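Local structure of beta-lactamase (Burkholderia cenocepacia, 5E2G) at residues Asn312-Thr317 / Val342-Arg347; Pro24-Gly29 / Met336-Asn341. The protein is a class C family beta-lactamase that probably hydrolyses beta-lactams to substituted beta-amino acids. One frame throughout, in Å; residues are numbered along the deposited sequence.

In the fold
Both contacts belong to the large antiparallel sheet and the helices packed on it, with centres about 11 Å apart. Contact 2 pairs strand 25-32, from the start of the chain, with strand 332-338 near its end. The chain then runs from M336-N341 straight into V342-R347, which returns across the same sheet to strand 309-316 in contact 1. The two meet where R347 O lies 3.5 Å from M336 SE. Contact 1 lies closer to the likely active site: K313, on its strand, hydrogen-bonds Y148 and touches S62, a set consistent with the SxxK, Tyr and K(T/S)G elements of class C enzymes.

Contact 1: residues Asn312-Thr317 / Val342-Arg347; sequences NKTGST and VPIEER
R347 reaches from the first turn of helix 344-357 to the backbone and hydroxyl at G315 and S316, while I344 meets T314 beside it. The second segment opens with V342, whose carbonyl O points back at R347: it is gripped side-on by two guanidinium nitrogens, NE at 2.7 Å and NH2 equally near. NH2 lies nearly in line with the C=O bond (167°), whereas NE sits above the carbonyl plane. P343 follows at the N-cap position, and its carbonyl accepts the backbone N of R347. I344 then brings its CG2 branch to T314 CG2 at 3.8 Å, the two side chains crossing at about a right angle. Its CG1 branch, set anti to the carbonyl carbon (chi1 -79°), lies 3.5 Å above the guanidinium plane of R347, over the centre of the group. R347 itself is extended from CG to NE. Its NH2 gives a nearly straight bond of 2.7 Å to S316 OG, which lies in the guanidinium plane. R347 NH1 adds a weak, bent bond of 2.9 Å to G315 O. The flat group thus bridges the helix start and the strand, its rotation fixed by V342 O at one edge and S316 OG at another, with I344 over one face. R347 NH1 also donates to T322 O, and the side chain touches S321 and Y323, so it reaches strand 321-327 as well. The helix start packs over strands 309-316 and 321-327, with helix 3-21 alongside it, where L17 and Y21 touch V342, P343 and E346.

Contact 2: residues Pro24-Gly29 / Met336-Asn341; sequences PGMAIG and MLANGN
M26 and M336, both selenomethionines, meet methyl to methyl on the sheet face that also carries A338 and I28. From M26, CB lies 3.3 Å from L337 O. CG, set anti to the carbonyl carbon (chi1 -63°), rests on A338 CB at 3.7 Å, and SE passes the same methyl at a looser distance. The chain then bends at chi3 (67°), which turns CE back over A338 CB and toward M336, whose CE is 4.0 Å away. Beneath, the strands are held by A27 and L337, a hydrogen-bonded pair: A27 N to L337 O is 2.9 Å and L337 N to A27 O 3.0 Å. Past the last bridge pair, N339 holds G25 with its side-chain OD1, which accepts from G25 N at 3.0 Å, and, weakly, with its backbone N, which donates to G25 O. I14 and M18 of helix 3-21 cover M26; A226 and L229 of helix 226-235 lie against the A27 and L337 side. This antiparallel joining of the N-terminal strand to the last strand, between helices on both faces, is characteristic of the alpha/beta domain of serine beta-lactamases and related DD-peptidases.

Contact 1: residues Asn312-Thr317 / Val342-Arg347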
# COMPACT_ATOMS: atom_id res chain seq x y z
N ASN A 312 -8.59 0.86 3.27
CA ASN A 312 -7.37 1.44 3.83
C ASN A 312 -6.17 0.51 3.63
O ASN A 312 -6.29 -0.63 3.19
CB ASN A 312 -7.54 1.81 5.33
CG ASN A 312 -7.74 0.60 6.25
OD1 ASN A 312 -7.75 -0.56 5.82
ND2 ASN A 312 -7.88 0.88 7.53
N LYS A 313 -5.00 1.05 3.95
CA LYS A 313 -3.76 0.29 3.97
C LYS A 313 -2.73 1.05 4.79
O LYS A 313 -2.62 2.27 4.67
CB LYS A 313 -3.22 0.06 2.55
CG LYS A 313 -1.93 -0.73 2.51
CD LYS A 313 -2.18 -2.18 2.80
CE LYS A 313 -0.86 -2.92 3.03
NZ LYS A 313 -0.31 -2.69 4.40
N THR A 314 -2.00 0.32 5.63
CA THR A 314 -0.89 0.86 6.41
C THR A 314 0.45 0.58 5.73
O THR A 314 0.58 -0.34 4.93
CB THR A 314 -0.88 0.26 7.81
OG1 THR A 314 -1.12 -1.15 7.71
CG2 THR A 314 -1.94 0.89 8.69
N GLY A 315 1.44 1.39 6.09
CA GLY A 315 2.80 1.16 5.64
C GLY A 315 3.81 1.61 6.68
O GLY A 315 3.64 2.68 7.28
N SER A 316 4.84 0.81 6.93
CA SER A 316 5.85 1.14 7.93
C SER A 316 7.21 0.67 7.45
O SER A 316 7.42 -0.54 7.29
CB SER A 316 5.53 0.52 9.29
OG SER A 316 4.36 1.06 9.86
N THR A 317 8.14 1.61 7.25
CA THR A 317 9.54 1.29 7.10
C THR A 317 10.28 1.67 8.38
O THR A 317 9.70 2.18 9.34
CB THR A 317 10.14 1.99 5.89
OG1 THR A 317 10.06 3.41 6.06
CG2 THR A 317 9.40 1.59 4.64
N VAL A 342 5.13 6.27 13.83
CA VAL A 342 3.83 6.61 14.41
C VAL A 342 3.07 5.31 14.61
O VAL A 342 2.94 4.53 13.66
CB VAL A 342 3.02 7.57 13.52
CG1 VAL A 342 1.68 7.89 14.18
CG2 VAL A 342 3.80 8.83 13.24
N PRO A 343 2.56 5.03 15.81
CA PRO A 343 1.80 3.79 16.02
C PRO A 343 0.63 3.72 15.06
O PRO A 343 -0.08 4.71 14.84
CB PRO A 343 1.34 3.89 17.47
CG PRO A 343 2.35 4.77 18.10
CD PRO A 343 2.70 5.78 17.06
N ILE A 344 0.45 2.53 14.48
CA ILE A 344 -0.58 2.33 13.47
C ILE A 344 -1.94 2.80 13.97
O ILE A 344 -2.65 3.53 13.28
CB ILE A 344 -0.62 0.85 13.05
CG1 ILE A 344 0.52 0.58 12.07
CG2 ILE A 344 -1.98 0.50 12.47
CD1 ILE A 344 0.79 -0.86 11.85
N GLU A 345 -2.31 2.40 15.19
CA GLU A 345 -3.63 2.77 15.68
C GLU A 345 -3.77 4.29 15.85
O GLU A 345 -4.88 4.82 15.75
CB GLU A 345 -3.93 2.05 16.99
CG GLU A 345 -3.74 0.52 16.94
CD GLU A 345 -4.90 -0.24 16.30
OE1 GLU A 345 -5.62 0.35 15.46
OE2 GLU A 345 -5.10 -1.43 16.64
N GLU A 346 -2.67 5.00 16.08
CA GLU A 346 -2.75 6.45 16.17
C GLU A 346 -2.95 7.09 14.80
O GLU A 346 -3.61 8.13 14.69
CB GLU A 346 -1.51 7.02 16.85
CG GLU A 346 -1.48 6.78 18.35
CD GLU A 346 -2.66 7.39 19.06
OE1 GLU A 346 -3.13 8.47 18.65
OE2 GLU A 346 -3.14 6.79 20.04
N ARG A 347 -2.38 6.50 13.74
CA ARG A 347 -2.74 6.95 12.40
C ARG A 347 -4.21 6.70 12.12
O ARG A 347 -4.90 7.53 11.52
CB ARG A 347 -1.87 6.25 11.35
CG ARG A 347 -0.46 5.97 11.78
CD ARG A 347 0.27 5.09 10.77
NE ARG A 347 1.44 4.46 11.37
CZ ARG A 347 2.16 3.52 10.78
NH1 ARG A 347 1.85 3.10 9.57
NH2 ARG A 347 3.20 2.99 11.41

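Contact 2: residues Pro24-Gly29 / Met336-Asn341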
# COMPACT_ATOMS: atom_id res chain seq x y z
N PRO A 24 9.63 14.63 12.87
CA PRO A 24 10.11 15.91 12.32
C PRO A 24 9.15 16.51 11.30
O PRO A 24 8.99 17.74 11.27
CB PRO A 24 11.45 15.53 11.68
CG PRO A 24 11.90 14.33 12.46
CD PRO A 24 10.65 13.57 12.79
N GLY A 25 8.50 15.69 10.50
CA GLY A 25 7.65 16.21 9.45
C GLY A 25 6.57 15.24 9.04
O GLY A 25 6.69 14.02 9.23
N MSE A 26 5.51 15.80 8.48
CA MSE A 26 4.41 15.04 7.91
C MSE A 26 3.84 15.77 6.71
O MSE A 26 3.84 16.99 6.66
CB MSE A 26 3.30 14.79 8.93
CG MSE A 26 3.70 13.98 10.12
SE MSE A 26 2.13 13.37 11.06
CE MSE A 26 1.40 12.16 9.70
N ALA A 27 3.33 15.01 5.76
CA ALA A 27 2.55 15.57 4.66
C ALA A 27 1.20 14.88 4.66
O ALA A 27 1.12 13.65 4.74
CB ALA A 27 3.26 15.38 3.32
N ILE A 28 0.14 15.68 4.62
CA ILE A 28 -1.23 15.20 4.74
C ILE A 28 -1.97 15.56 3.46
O ILE A 28 -2.02 16.74 3.09
CB ILE A 28 -1.96 15.80 5.95
CG1 ILE A 28 -1.05 15.82 7.19
CG2 ILE A 28 -3.27 15.06 6.19
CD1 ILE A 28 -0.64 14.46 7.71
N GLY A 29 -2.55 14.57 2.80
CA GLY A 29 -3.39 14.79 1.64
C GLY A 29 -4.84 14.51 2.00
O GLY A 29 -5.13 13.51 2.67
N MSE A 336 -1.57 9.99 4.89
CA MSE A 336 -0.71 10.48 5.94
C MSE A 336 0.70 9.95 5.78
O MSE A 336 0.91 8.75 5.82
CB MSE A 336 -1.25 10.09 7.32
CG MSE A 336 -2.66 10.57 7.59
SE MSE A 336 -3.43 9.79 9.22
CE MSE A 336 -1.93 10.08 10.43
N LEU A 337 1.67 10.84 5.61
CA LEU A 337 3.06 10.45 5.44
C LEU A 337 3.89 11.13 6.52
O LEU A 337 3.79 12.34 6.71
CB LEU A 337 3.60 10.84 4.06
CG LEU A 337 2.68 10.64 2.86
CD1 LEU A 337 3.38 11.07 1.60
CD2 LEU A 337 2.28 9.20 2.76
N ALA A 338 4.70 10.34 7.22
CA ALA A 338 5.52 10.86 8.30
C ALA A 338 6.91 10.25 8.21
O ALA A 338 7.04 9.05 7.95
CB ALA A 338 4.90 10.56 9.67
N ASN A 339 7.94 11.08 8.41
CA ASN A 339 9.30 10.55 8.43
C ASN A 339 9.74 10.18 9.83
O ASN A 339 10.86 10.45 10.25
CB ASN A 339 10.27 11.53 7.78
CG ASN A 339 10.39 12.83 8.53
OD1 ASN A 339 9.53 13.16 9.35
ND2 ASN A 339 11.46 13.58 8.27
N GLY A 340 8.84 9.54 10.58
CA GLY A 340 9.15 8.97 11.88
C GLY A 340 8.18 7.85 12.15
O GLY A 340 7.30 7.56 11.34
N ASN A 341 8.33 7.24 13.32
CA ASN A 341 7.54 6.07 13.70
C ASN A 341 6.29 6.52 14.43
O ASN A 341 6.37 7.11 15.52
CB ASN A 341 8.38 5.12 14.57
CG ASN A 341 9.32 4.25 13.75
OD1 ASN A 341 9.22 3.02 13.78
ND2 ASN A 341 10.23 4.88 13.01